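Local atomic coordinates of glycerol-3-phosphate dehydrogenase [NAD(+)] 1 (Saccharomyces cerevisiae, PDB entry 4FGW), a protein that catalyses the NAD-dependent interconversion of dihydroxyacetone phosphate and glycerol 3-phosphate, allowing yeast to accumulate glycerol as an osmoregulator under hyperosmotic stress. Residues V118-F123 and K219-R224; E55-Y60 and P66-W71; G253-L258 and K377-M382; R316-S321 and Q368-N373. One frame throughout, in Å; residues are numbered along the deposited sequence.

Overall arrangement
All four contacts are mainly apolar, but they sit in two halves of the fold. Interactions 1 and 2 belong to the Rossmann-type nucleotide-binding half, with centres about 9 Å apart; both rest on the same sheet and are joined by a salt bridge from R224 to E55. Interactions 3 and 4 lie in the helical C-terminal half, where the centre of interaction 3 is about 42 Å from that of interaction 1, and are joined by F254 and by the E256-R316 salt bridge. Interactions 1 and 4 have buried touching residues throughout, whereas P66 in interaction 2 and K377 in interaction 3 reach the surface. Strand-helix packing dominates the first pair, helix packing the second.

Interaction 1: residues V118-F123 and K219-R224; sequences VDIIVF and KALFHR
The carbonyl oxygen of L221, the leucine whose side chain meets I120, accepts a hydrogen bond from N56 ND2, and the same amide nitrogen also donates to H223 O. This anchors the end of helix 215-222, where H223 is the first residue to leave helical geometry while its N still bonds to K219 O at 2.9 Å. Across the contact the evidence is purely apolar. I120 and L221 reach toward each other tip to tip, I120 CG2 lying 4.0 Å from L221 CD2. L221 CG is anti to the backbone N (chi1 -175°), which turns the branch toward the strand. The second pair is V122 and F222. V122 CG2 stands near the plane of the F222 ring, at its edge, and touches CZ at 4.0 Å. The phenyl starts off obliquely to the strand, and it is the far end of the ring that closes the gap. One face of that ring carries L221 CG, 4.1 Å above its centre, which probably limits how freely the ring can turn. The two touching strand residues are two positions apart and so face the same way, and together with their partners they bury 138 Å² although the nearest CA atoms, those of I120 and L221, are 9.9 Å apart. Strand 120-123 lies between strands 35-40 and 146-149 of the Rossmann-type sheet. Helix 215-222 covers its face beside helix 44-59, whose V53 touches both L221 and F222 and whose I49 touches V122, while F64 of strand 64-65 packs against I120 and L221.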
loop_
_atom_site.group_PDB
_atom_site.type_symbol
_atom_site.label_atom_id
_atom_site.label_comp_id
_atom_site.label_asym_id
_atom_site.label_seq_id
_atom_site.Cartn_x
_atom_site.Cartn_y
_atom_site.Cartn_z
ATOM N N VAL A 118 13.396 -6.339 -37.125
ATOM C CA VAL A 118 13.374 -6.644 -35.744
ATOM C C VAL A 118 11.905 -6.844 -35.544
ATOM O O VAL A 118 11.099 -6.262 -36.240
ATOM C CB VAL A 118 13.804 -5.420 -34.982
ATOM C CG1 VAL A 118 12.744 -4.378 -35.080
ATOM C CG2 VAL A 118 14.140 -5.741 -33.575
ATOM N N ASP A 119 11.561 -7.668 -34.580
ATOM C CA ASP A 119 10.183 -8.062 -34.319
ATOM C C ASP A 119 9.667 -7.301 -33.107
ATOM O O ASP A 119 8.559 -6.765 -33.156
ATOM C CB ASP A 119 10.061 -9.582 -34.127
ATOM C CG ASP A 119 10.421 -10.370 -35.366
ATOM O OD1 ASP A 119 9.619 -10.366 -36.326
ATOM O OD2 ASP A 119 11.507 -10.989 -35.380
ATOM N N ILE A 120 10.480 -7.236 -32.026
ATOM C CA ILE A 120 10.119 -6.557 -30.779
ATOM C C ILE A 120 11.110 -5.435 -30.438
ATOM O O ILE A 120 12.312 -5.690 -30.318
ATOM C CB ILE A 120 9.945 -7.561 -29.590
ATOM C CG1 ILE A 120 9.071 -8.788 -29.981
ATOM C CG2 ILE A 120 9.390 -6.851 -28.333
ATOM C CD1 ILE A 120 9.264 -10.046 -29.111
ATOM N N ILE A 121 10.598 -4.201 -30.266
ATOM C CA ILE A 121 11.413 -3.057 -29.845
ATOM C C ILE A 121 11.081 -2.723 -28.389
ATOM O O ILE A 121 9.912 -2.535 -28.045
ATOM C CB ILE A 121 11.332 -1.803 -30.773
ATOM C CG1 ILE A 121 11.800 -2.120 -32.207
ATOM C CG2 ILE A 121 12.167 -0.646 -30.189
ATOM C CD1 ILE A 121 11.543 -1.013 -33.254
ATOM N N VAL A 122 12.114 -2.665 -27.537
ATOM C CA VAL A 122 11.965 -2.309 -26.125
ATOM C C VAL A 122 12.552 -0.895 -25.993
ATOM O O VAL A 122 13.763 -0.720 -26.144
ATOM C CB VAL A 122 12.631 -3.337 -25.168
ATOM C CG1 VAL A 122 12.411 -2.950 -23.708
ATOM C CG2 VAL A 122 12.116 -4.749 -25.428
ATOM N N PHE A 123 11.692 0.125 -25.821
ATOM C CA PHE A 123 12.163 1.508 -25.696
ATOM C C PHE A 123 12.525 1.767 -24.253
ATOM O O PHE A 123 11.700 1.562 -23.359
ATOM C CB PHE A 123 11.107 2.512 -26.167
ATOM C CG PHE A 123 10.841 2.483 -27.648
ATOM C CD1 PHE A 123 9.794 1.727 -28.167
ATOM C CD2 PHE A 123 11.627 3.222 -28.528
ATOM C CE1 PHE A 123 9.539 1.720 -29.541
ATOM C CE2 PHE A 123 11.372 3.208 -29.900
ATOM C CZ PHE A 123 10.326 2.464 -30.396
ATOM N N LYS A 219 5.518 -12.507 -21.245
ATOM C CA LYS A 219 5.824 -13.141 -19.962
ATOM C C LYS A 219 7.172 -13.837 -20.067
ATOM O O LYS A 219 8.007 -13.659 -19.191
ATOM C CB LYS A 219 4.719 -14.142 -19.548
ATOM C CG LYS A 219 4.968 -14.865 -18.213
ATOM C CD LYS A 219 4.482 -14.094 -16.989
ATOM C CE LYS A 219 4.600 -14.928 -15.733
ATOM N NZ LYS A 219 3.659 -14.464 -14.673
ATOM N N ALA A 220 7.393 -14.591 -21.153
ATOM C CA ALA A 220 8.638 -15.306 -21.420
ATOM C C ALA A 220 9.810 -14.348 -21.672
ATOM O O ALA A 220 10.934 -14.665 -21.291
ATOM C CB ALA A 220 8.458 -16.244 -22.606
ATOM N N LEU A 221 9.542 -13.182 -22.297
ATOM C CA LEU A 221 10.555 -12.178 -22.632
ATOM C C LEU A 221 11.136 -11.451 -21.420
ATOM O O LEU A 221 12.340 -11.196 -21.385
ATOM C CB LEU A 221 9.995 -11.162 -23.658
ATOM C CG LEU A 221 10.952 -10.102 -24.232
ATOM C CD1 LEU A 221 12.090 -10.739 -25.012
ATOM C CD2 LEU A 221 10.205 -9.130 -25.110
ATOM N N PHE A 222 10.292 -11.107 -20.442
ATOM C CA PHE A 222 10.730 -10.332 -19.287
ATOM C C PHE A 222 10.874 -11.076 -17.964
ATOM O O PHE A 222 11.683 -10.652 -17.132
ATOM C CB PHE A 222 9.869 -9.067 -19.134
ATOM C CG PHE A 222 9.873 -8.146 -20.333
ATOM C CD1 PHE A 222 10.974 -7.338 -20.609
ATOM C CD2 PHE A 222 8.770 -8.073 -21.179
ATOM C CE1 PHE A 222 10.968 -6.474 -21.702
ATOM C CE2 PHE A 222 8.768 -7.210 -22.278
ATOM C CZ PHE A 222 9.868 -6.421 -22.534
ATOM N N HIS A 223 10.085 -12.151 -17.740
ATOM C CA HIS A 223 10.126 -12.892 -16.472
ATOM C C HIS A 223 11.464 -13.563 -16.186
ATOM O O HIS A 223 12.022 -14.254 -17.046
ATOM C CB HIS A 223 8.962 -13.886 -16.339
ATOM C CG HIS A 223 8.818 -14.453 -14.957
ATOM N ND1 HIS A 223 8.012 -13.853 -14.014
ATOM C CD2 HIS A 223 9.419 -15.529 -14.398
ATOM C CE1 HIS A 223 8.136 -14.586 -12.918
ATOM N NE2 HIS A 223 8.978 -15.599 -13.100
ATOM N N ARG A 224 11.968 -13.347 -14.963
ATOM C CA ARG A 224 13.213 -13.930 -14.449
ATOM C C ARG A 224 12.934 -14.397 -13.011
ATOM O O ARG A 224 12.020 -13.851 -12.393
ATOM C CB ARG A 224 14.365 -12.887 -14.446
ATOM C CG ARG A 224 14.748 -12.279 -15.802
ATOM C CD ARG A 224 15.256 -13.279 -16.840
ATOM N NE ARG A 224 16.510 -13.929 -16.452
ATOM C CZ ARG A 224 16.680 -15.243 -16.354
ATOM N NH1 ARG A 224 15.677 -16.072 -16.619
ATOM N NH2 ARG A 224 17.854 -15.740 -15.994
#

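Interaction 2: residues E55-Y60 and P66-W71; sequences ENCKGY and PIVQMW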
loop_
_atom_site.group_PDB
_atom_site.type_symbol
_atom_site.label_atom_id
_atom_site.label_comp_id
_atom_site.label_asym_id
_atom_site.label_seq_id
_atom_site.Cartn_x
_atom_site.Cartn_y
_atom_site.Cartn_z
ATOM N N GLU A 55 19.024 -12.815 -21.485
ATOM C CA GLU A 55 18.978 -14.013 -20.644
ATOM C C GLU A 55 17.821 -14.919 -21.078
ATOM O O GLU A 55 17.992 -16.137 -21.161
ATOM C CB GLU A 55 18.805 -13.622 -19.165
ATOM C CG GLU A 55 20.101 -13.239 -18.468
ATOM C CD GLU A 55 19.942 -12.535 -17.133
ATOM O OE1 GLU A 55 18.860 -12.651 -16.515
ATOM O OE2 GLU A 55 20.909 -11.868 -16.701
ATOM N N ASN A 56 16.652 -14.311 -21.369
ATOM C CA ASN A 56 15.449 -15.017 -21.801
ATOM C C ASN A 56 15.504 -15.508 -23.243
ATOM O O ASN A 56 14.941 -16.565 -23.530
ATOM C CB ASN A 56 14.196 -14.198 -21.519
ATOM C CG ASN A 56 13.830 -14.150 -20.060
ATOM O OD1 ASN A 56 13.926 -15.140 -19.328
ATOM N ND2 ASN A 56 13.364 -13.003 -19.610
ATOM N N CYS A 57 16.187 -14.763 -24.142
ATOM C CA CYS A 57 16.370 -15.154 -25.549
ATOM C C CYS A 57 17.195 -16.435 -25.629
ATOM O O CYS A 57 16.864 -17.324 -26.410
ATOM C CB CYS A 57 16.993 -14.024 -26.364
ATOM S SG CYS A 57 15.868 -12.640 -26.683
ATOM N N LYS A 58 18.224 -16.552 -24.763
ATOM C CA LYS A 58 19.068 -17.739 -24.618
ATOM C C LYS A 58 18.244 -18.872 -23.971
ATOM O O LYS A 58 18.447 -20.042 -24.299
ATOM C CB LYS A 58 20.298 -17.412 -23.750
ATOM C CG LYS A 58 21.635 -17.722 -24.419
ATOM C CD LYS A 58 22.198 -19.078 -23.999
ATOM C CE LYS A 58 23.539 -19.345 -24.642
ATOM N NZ LYS A 58 24.034 -20.718 -24.354
ATOM N N GLY A 59 17.321 -18.495 -23.079
ATOM C CA GLY A 59 16.428 -19.401 -22.364
ATOM C C GLY A 59 15.269 -19.944 -23.181
ATOM O O GLY A 59 14.723 -20.999 -22.840
ATOM N N TYR A 60 14.870 -19.233 -24.256
ATOM C CA TYR A 60 13.778 -19.652 -25.140
ATOM C C TYR A 60 14.218 -19.609 -26.621
ATOM O O TYR A 60 13.813 -18.702 -27.354
ATOM C CB TYR A 60 12.507 -18.819 -24.886
ATOM C CG TYR A 60 11.925 -18.993 -23.501
ATOM C CD1 TYR A 60 12.248 -18.114 -22.469
ATOM C CD2 TYR A 60 11.026 -20.021 -23.225
ATOM C CE1 TYR A 60 11.708 -18.266 -21.194
ATOM C CE2 TYR A 60 10.482 -20.184 -21.951
ATOM C CZ TYR A 60 10.823 -19.302 -20.939
ATOM O OH TYR A 60 10.282 -19.461 -19.683
ATOM N N PRO A 66 18.614 -15.801 -31.052
ATOM C CA PRO A 66 19.657 -15.853 -30.007
ATOM C C PRO A 66 20.235 -14.517 -29.551
ATOM O O PRO A 66 20.423 -14.328 -28.355
ATOM C CB PRO A 66 20.735 -16.762 -30.621
ATOM C CG PRO A 66 20.046 -17.507 -31.702
ATOM C CD PRO A 66 19.023 -16.570 -32.245
ATOM N N ILE A 67 20.500 -13.603 -30.501
ATOM C CA ILE A 67 21.134 -12.300 -30.281
ATOM C C ILE A 67 20.131 -11.176 -30.018
ATOM O O ILE A 67 19.126 -11.061 -30.724
ATOM C CB ILE A 67 22.093 -11.945 -31.462
ATOM C CG1 ILE A 67 22.884 -13.167 -31.962
ATOM C CG2 ILE A 67 23.030 -10.791 -31.120
ATOM C CD1 ILE A 67 22.458 -13.650 -33.352
ATOM N N VAL A 68 20.440 -10.343 -29.029
ATOM C CA VAL A 68 19.664 -9.141 -28.741
ATOM C C VAL A 68 20.544 -7.945 -28.985
ATOM O O VAL A 68 21.651 -7.879 -28.483
ATOM C CB VAL A 68 19.149 -9.087 -27.277
ATOM C CG1 VAL A 68 18.696 -7.697 -26.922
ATOM C CG2 VAL A 68 18.024 -10.046 -27.077
ATOM N N GLN A 69 20.028 -7.017 -29.775
ATOM C CA GLN A 69 20.716 -5.789 -30.157
ATOM C C GLN A 69 20.341 -4.651 -29.197
ATOM O O GLN A 69 19.186 -4.546 -28.782
ATOM C CB GLN A 69 20.365 -5.412 -31.597
ATOM C CG GLN A 69 21.514 -4.740 -32.347
ATOM C CD GLN A 69 22.590 -5.665 -32.891
ATOM O OE1 GLN A 69 23.689 -5.222 -33.236
ATOM N NE2 GLN A 69 22.308 -6.959 -33.004
ATOM N N MET A 70 21.320 -3.825 -28.822
ATOM C CA MET A 70 21.086 -2.683 -27.948
ATOM C C MET A 70 21.663 -1.433 -28.583
ATOM O O MET A 70 22.877 -1.364 -28.799
ATOM C CB MET A 70 21.660 -2.909 -26.539
ATOM C CG MET A 70 21.419 -1.730 -25.598
ATOM S SD MET A 70 22.023 -1.947 -23.913
ATOM C CE MET A 70 23.780 -1.949 -24.173
ATOM N N TRP A 71 20.797 -0.446 -28.891
ATOM C CA TRP A 71 21.265 0.804 -29.471
ATOM C C TRP A 71 21.976 1.650 -28.422
ATOM O O TRP A 71 21.373 2.061 -27.429
ATOM C CB TRP A 71 20.166 1.600 -30.196
ATOM C CG TRP A 71 20.682 2.912 -30.721
ATOM C CD1 TRP A 71 21.581 3.092 -31.733
ATOM C CD2 TRP A 71 20.455 4.211 -30.154
ATOM N NE1 TRP A 71 21.876 4.428 -31.874
ATOM C CE2 TRP A 71 21.203 5.139 -30.915
ATOM C CE3 TRP A 71 19.674 4.685 -29.083
ATOM C CZ2 TRP A 71 21.188 6.513 -30.647
ATOM C CZ3 TRP A 71 19.658 6.047 -28.820
ATOM C CH2 TRP A 71 20.404 6.946 -29.599
#
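C57 and V68 point their side chains at each other, and the methyl group CG2 of V68 does most of the touching. Its CB-CG2 bond is aimed almost straight at the sulfur: the angle CB-CG2 of V68 to SG of C57 is about 170°. From the cysteine the approach is from the flank, since the angle CB-SG of C57 to CG2 of V68 is about 102°. C57 SG and V68 CG2 are 3.4 Å apart, short for such a pair, though at this resolution the exact value should not be pressed. V68 has CG1 anti to the backbone N (chi1 164°), which leaves CG2 beside that nitrogen and directed at the helix. P66 behaves differently: its ring turns away from the helix, and its backbone O reaches C57 CB at 4.0 Å, where the CA atoms of C57 and P66 come within 5.6 Å. The geometry belongs to the first beta-alpha-beta unit of the Rossmann-type half, in which helix 44-59 lies over the sheet between strands 35-40 and 67-71. C57 also touches V37 of the first strand, and V68 touches V53 and L105. The chemistry is that of a thiol used as an apolar group: P66 O has its hydrogen-bond donor in N104 ND2, a sulfur buried among aliphatic side chains is likely to stay protonated, and between these two segments the fit is one of shape, not of directed bonds.

Interaction 3: residues G253-L258 and K377-M382; sequences GFVEGL and KNLPDM
L379 and V255 bring together two helices of the all-helical C-terminal half, whose sequence belongs to the 6PGD_C clan: the end of the long helix 235-257 and the start of the short helix 379-383. The aliphatic contacts come first. In L379, chi1 of -159° carries CG toward the long helix, and chi2 of 55° sets CD2 against it. L379 CD2 lies 4.1 Å from V255 CG2, the two side chains crossing at about a right angle, and, more loosely, 4.5 Å from F254 CB, so one methyl serves two neighbouring residues. A second aliphatic contact, made by the carbon chain of a lysine, sits nearer the surface, where K377 and L258 also cross at about a right angle. K377 starts off away from the helix, and only the beginning of its chain takes part before a bend at chi3 (-79°). Backbone bonds keep the long helix in shape: G257 N to G253 O measures 2.8 Å and L258 N to F254 O 3.1 Å. Ionic and polar links lie around the contact, with E256 OE1 bridged to R316 NE and P380 O accepting from H228 NE2 of the second subunit, which ties this corner of the fold to the dimer. Together the segments bury 184 Å², and toward solvent L258 CD2 meets K377 CG at 4.0 Å.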
loop_
_atom_site.group_PDB
_atom_site.type_symbol
_atom_site.label_atom_id
_atom_site.label_comp_id
_atom_site.label_asym_id
_atom_site.label_seq_id
_atom_site.Cartn_x
_atom_site.Cartn_y
_atom_site.Cartn_z
ATOM N N GLY A 253 5.995 12.868 2.741
ATOM C CA GLY A 253 7.174 13.552 3.259
ATOM C C GLY A 253 6.807 14.701 4.170
ATOM O O GLY A 253 7.367 14.821 5.267
ATOM N N PHE A 254 5.813 15.521 3.743
ATOM C CA PHE A 254 5.297 16.648 4.523
ATOM C C PHE A 254 4.828 16.154 5.880
ATOM O O PHE A 254 5.243 16.670 6.918
ATOM C CB PHE A 254 4.118 17.333 3.797
ATOM C CG PHE A 254 4.419 17.990 2.470
ATOM C CD1 PHE A 254 3.431 18.118 1.500
ATOM C CD2 PHE A 254 5.686 18.492 2.192
ATOM C CE1 PHE A 254 3.710 18.721 0.271
ATOM C CE2 PHE A 254 5.962 19.092 0.966
ATOM C CZ PHE A 254 4.973 19.205 0.013
ATOM N N VAL A 255 4.011 15.110 5.855
ATOM C CA VAL A 255 3.410 14.481 7.016
ATOM C C VAL A 255 4.436 13.800 7.961
ATOM O O VAL A 255 4.299 13.910 9.182
ATOM C CB VAL A 255 2.242 13.610 6.508
ATOM C CG1 VAL A 255 2.355 12.145 6.904
ATOM C CG2 VAL A 255 0.907 14.213 6.886
ATOM N N GLU A 256 5.487 13.174 7.392
ATOM C CA GLU A 256 6.581 12.539 8.138
ATOM C C GLU A 256 7.447 13.609 8.821
ATOM O O GLU A 256 7.670 13.524 10.029
ATOM C CB GLU A 256 7.446 11.679 7.206
ATOM C CG GLU A 256 6.859 10.308 6.916
ATOM C CD GLU A 256 7.687 9.396 6.028
ATOM O OE1 GLU A 256 8.819 9.782 5.655
ATOM O OE2 GLU A 256 7.196 8.295 5.694
ATOM N N GLY A 257 7.880 14.612 8.042
ATOM C CA GLY A 257 8.698 15.734 8.487
ATOM C C GLY A 257 8.079 16.549 9.605
ATOM O O GLY A 257 8.801 17.125 10.422
ATOM N N LEU A 258 6.728 16.595 9.648
ATOM C CA LEU A 258 5.943 17.267 10.685
ATOM C C LEU A 258 5.937 16.433 11.984
ATOM O O LEU A 258 5.492 16.922 13.026
ATOM C CB LEU A 258 4.496 17.494 10.205
ATOM C CG LEU A 258 4.221 18.699 9.298
ATOM C CD1 LEU A 258 2.859 18.577 8.640
ATOM C CD2 LEU A 258 4.290 20.010 10.066
ATOM N N LYS A 377 0.392 22.068 7.704
ATOM C CA LYS A 377 -0.269 21.493 8.884
ATOM C C LYS A 377 -1.775 21.332 8.608
ATOM O O LYS A 377 -2.447 20.559 9.292
ATOM C CB LYS A 377 -0.084 22.403 10.116
ATOM C CG LYS A 377 1.367 22.670 10.528
ATOM C CD LYS A 377 1.462 23.475 11.836
ATOM C CE LYS A 377 1.227 24.963 11.668
ATOM N NZ LYS A 377 1.143 25.660 12.979
ATOM N N ASN A 378 -2.298 22.085 7.617
ATOM C CA ASN A 378 -3.703 22.089 7.204
ATOM C C ASN A 378 -4.068 20.925 6.282
ATOM O O ASN A 378 -5.239 20.800 5.913
ATOM C CB ASN A 378 -4.056 23.420 6.535
ATOM C CG ASN A 378 -3.978 24.646 7.417
ATOM O OD1 ASN A 378 -4.000 25.774 6.922
ATOM N ND2 ASN A 378 -3.925 24.474 8.733
ATOM N N LEU A 379 -3.076 20.078 5.914
ATOM C CA LEU A 379 -3.234 18.902 5.049
ATOM C C LEU A 379 -4.454 18.028 5.419
ATOM O O LEU A 379 -5.282 17.829 4.527
ATOM C CB LEU A 379 -1.912 18.108 4.946
ATOM C CG LEU A 379 -1.702 17.159 3.760
ATOM C CD1 LEU A 379 -1.871 17.858 2.434
ATOM C CD2 LEU A 379 -0.311 16.583 3.796
ATOM N N PRO A 380 -4.670 17.609 6.707
ATOM C CA PRO A 380 -5.888 16.838 7.044
ATOM C C PRO A 380 -7.207 17.546 6.719
ATOM O O PRO A 380 -8.126 16.895 6.226
ATOM C CB PRO A 380 -5.755 16.612 8.553
ATOM C CG PRO A 380 -4.303 16.685 8.813
ATOM C CD PRO A 380 -3.812 17.760 7.903
ATOM N N ASP A 381 -7.293 18.870 6.988
ATOM C CA ASP A 381 -8.471 19.701 6.716
ATOM C C ASP A 381 -8.739 19.840 5.212
ATOM O O ASP A 381 -9.901 19.921 4.809
ATOM C CB ASP A 381 -8.309 21.100 7.338
ATOM C CG ASP A 381 -8.193 21.162 8.852
ATOM O OD1 ASP A 381 -8.625 20.197 9.528
ATOM O OD2 ASP A 381 -7.719 22.201 9.366
ATOM N N MET A 382 -7.668 19.882 4.396
ATOM C CA MET A 382 -7.742 20.021 2.937
ATOM C C MET A 382 -8.280 18.759 2.259
ATOM O O MET A 382 -9.016 18.857 1.278
ATOM C CB MET A 382 -6.369 20.389 2.352
ATOM C CG MET A 382 -5.880 21.760 2.772
ATOM S SD MET A 382 -4.425 22.294 1.848
ATOM C CE MET A 382 -3.162 21.580 2.780
#

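Interaction 4: residues R316-S321 and Q368-N373; sequences RLMATS and QIVYNN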
loop_
_atom_site.group_PDB
_atom_site.type_symbol
_atom_site.label_atom_id
_atom_site.label_comp_id
_atom_site.label_asym_id
_atom_site.label_seq_id
_atom_site.Cartn_x
_atom_site.Cartn_y
_atom_site.Cartn_z
ATOM N N ARG A 316 10.113 16.008 3.163
ATOM C CA ARG A 316 10.451 15.796 4.573
ATOM C C ARG A 316 11.312 16.966 5.090
ATOM O O ARG A 316 11.062 17.475 6.184
ATOM C CB ARG A 316 11.188 14.454 4.726
ATOM C CG ARG A 316 10.905 13.740 6.024
ATOM C CD ARG A 316 11.738 12.482 6.154
ATOM N NE ARG A 316 11.158 11.341 5.442
ATOM C CZ ARG A 316 11.821 10.580 4.573
ATOM N NH1 ARG A 316 13.092 10.842 4.284
ATOM N NH2 ARG A 316 11.219 9.553 3.987
ATOM N N LEU A 317 12.297 17.416 4.280
ATOM C CA LEU A 317 13.172 18.537 4.617
ATOM C C LEU A 317 12.393 19.852 4.626
ATOM O O LEU A 317 12.612 20.662 5.525
ATOM C CB LEU A 317 14.407 18.603 3.698
ATOM C CG LEU A 317 15.489 19.638 4.077
ATOM C CD1 LEU A 317 16.120 19.347 5.446
ATOM C CD2 LEU A 317 16.552 19.722 3.015
ATOM N N MET A 318 11.447 20.034 3.666
ATOM C CA MET A 318 10.567 21.210 3.580
ATOM C C MET A 318 9.819 21.402 4.910
ATOM O O MET A 318 9.661 22.529 5.376
ATOM C CB MET A 318 9.540 21.030 2.454
ATOM C CG MET A 318 10.042 21.389 1.084
ATOM S SD MET A 318 8.879 20.856 -0.200
ATOM C CE MET A 318 7.591 22.080 -0.031
ATOM N N ALA A 319 9.376 20.291 5.514
ATOM C CA ALA A 319 8.669 20.271 6.792
ATOM C C ALA A 319 9.633 20.493 7.976
ATOM O O ALA A 319 9.296 21.226 8.908
ATOM C CB ALA A 319 7.928 18.953 6.943
ATOM N N THR A 320 10.836 19.874 7.917
ATOM C CA THR A 320 11.903 19.949 8.924
ATOM C C THR A 320 12.471 21.378 9.050
ATOM O O THR A 320 12.519 21.923 10.154
ATOM C CB THR A 320 12.982 18.879 8.606
ATOM O OG1 THR A 320 12.478 17.592 8.958
ATOM C CG2 THR A 320 14.311 19.117 9.330
ATOM N N SER A 321 12.900 21.963 7.919
ATOM C CA SER A 321 13.506 23.282 7.846
ATOM C C SER A 321 12.495 24.423 7.715
ATOM O O SER A 321 12.421 25.280 8.598
ATOM C CB SER A 321 14.523 23.332 6.710
ATOM O OG SER A 321 13.904 23.060 5.462
ATOM N N GLN A 368 -0.589 23.418 -3.759
ATOM C CA GLN A 368 -0.767 24.641 -2.969
ATOM C C GLN A 368 0.353 24.865 -1.950
ATOM O O GLN A 368 0.744 26.010 -1.724
ATOM C CB GLN A 368 -2.148 24.670 -2.281
ATOM C CG GLN A 368 -3.361 24.745 -3.225
ATOM C CD GLN A 368 -3.449 25.979 -4.105
ATOM O OE1 GLN A 368 -2.930 27.055 -3.791
ATOM N NE2 GLN A 368 -4.158 25.859 -5.221
ATOM N N ILE A 369 0.860 23.778 -1.339
ATOM C CA ILE A 369 1.953 23.814 -0.360
ATOM C C ILE A 369 3.279 24.160 -1.062
ATOM O O ILE A 369 3.998 25.053 -0.606
ATOM C CB ILE A 369 2.025 22.477 0.450
ATOM C CG1 ILE A 369 0.824 22.344 1.417
ATOM C CG2 ILE A 369 3.356 22.331 1.210
ATOM C CD1 ILE A 369 0.494 20.881 1.849
ATOM N N VAL A 370 3.586 23.441 -2.166
ATOM C CA VAL A 370 4.808 23.571 -2.966
ATOM C C VAL A 370 4.956 24.941 -3.639
ATOM O O VAL A 370 5.986 25.593 -3.453
ATOM C CB VAL A 370 4.970 22.389 -3.972
ATOM C CG1 VAL A 370 6.144 22.616 -4.928
ATOM C CG2 VAL A 370 5.121 21.053 -3.243
ATOM N N TYR A 371 3.950 25.364 -4.426
ATOM C CA TYR A 371 3.993 26.612 -5.198
ATOM C C TYR A 371 3.594 27.856 -4.455
ATOM O O TYR A 371 4.315 28.853 -4.502
ATOM C CB TYR A 371 3.269 26.461 -6.541
ATOM C CG TYR A 371 4.047 25.562 -7.471
ATOM C CD1 TYR A 371 3.868 24.181 -7.450
ATOM C CD2 TYR A 371 5.049 26.075 -8.289
ATOM C CE1 TYR A 371 4.631 23.340 -8.253
ATOM C CE2 TYR A 371 5.815 25.245 -9.102
ATOM C CZ TYR A 371 5.602 23.878 -9.082
ATOM O OH TYR A 371 6.354 23.063 -9.892
ATOM N N ASN A 372 2.455 27.809 -3.768
ATOM C CA ASN A 372 1.995 28.936 -2.968
ATOM C C ASN A 372 2.505 28.692 -1.534
ATOM O O ASN A 372 3.359 27.823 -1.356
ATOM C CB ASN A 372 0.473 29.090 -3.098
ATOM C CG ASN A 372 0.028 29.178 -4.550
ATOM O OD1 ASN A 372 0.531 29.987 -5.339
ATOM N ND2 ASN A 372 -0.870 28.299 -4.958
ATOM N N ASN A 373 2.025 29.374 -0.522
ATOM C CA ASN A 373 2.619 29.099 0.771
ATOM C C ASN A 373 1.660 28.560 1.781
ATOM O O ASN A 373 1.590 29.034 2.899
ATOM C CB ASN A 373 3.359 30.306 1.312
ATOM C CG ASN A 373 4.756 30.394 0.777
ATOM O OD1 ASN A 373 5.000 31.014 -0.259
ATOM N ND2 ASN A 373 5.686 29.749 1.463
#
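M318 leaves its helix with CG anti to the carbonyl carbon (chi1 -83°), runs straight through chi2 (169°), and then bends at chi3 (75°), a course that delivers the terminal methyl to V370 and I369. M318 CE lies 4.2 Å from V370 CG2 and 4.4 Å from I369 CG2, and the methionine crosses the valine side chain at about a right angle. One methyl thus bridges helices 310-320 and 361-371; the nearest CA atoms of the two segments, those of M318 and V370, are 9.0 Å apart, with only 86 Å² buried. F254 of helix 235-257 touches all three side chains, and M376 packs on M318 and I369, making a shared apolar core. The hydroxyls of T320 and S321 turn back to carbonyls of their own segment. R316 O takes both T320 N and T320 OG1, the latter at 3.1 Å, and L317 O takes S321 N and S321 OG at 2.7 Å; both hydroxyl oxygens stand above the carbonyl planes. In the other segment N372 ND2 bonds to Q368 OE1. Directly, only methyl-to-methyl van der Waals contact joins the segments; with F254 and M376 between, M318 is one of several apolar groups spanning the gap.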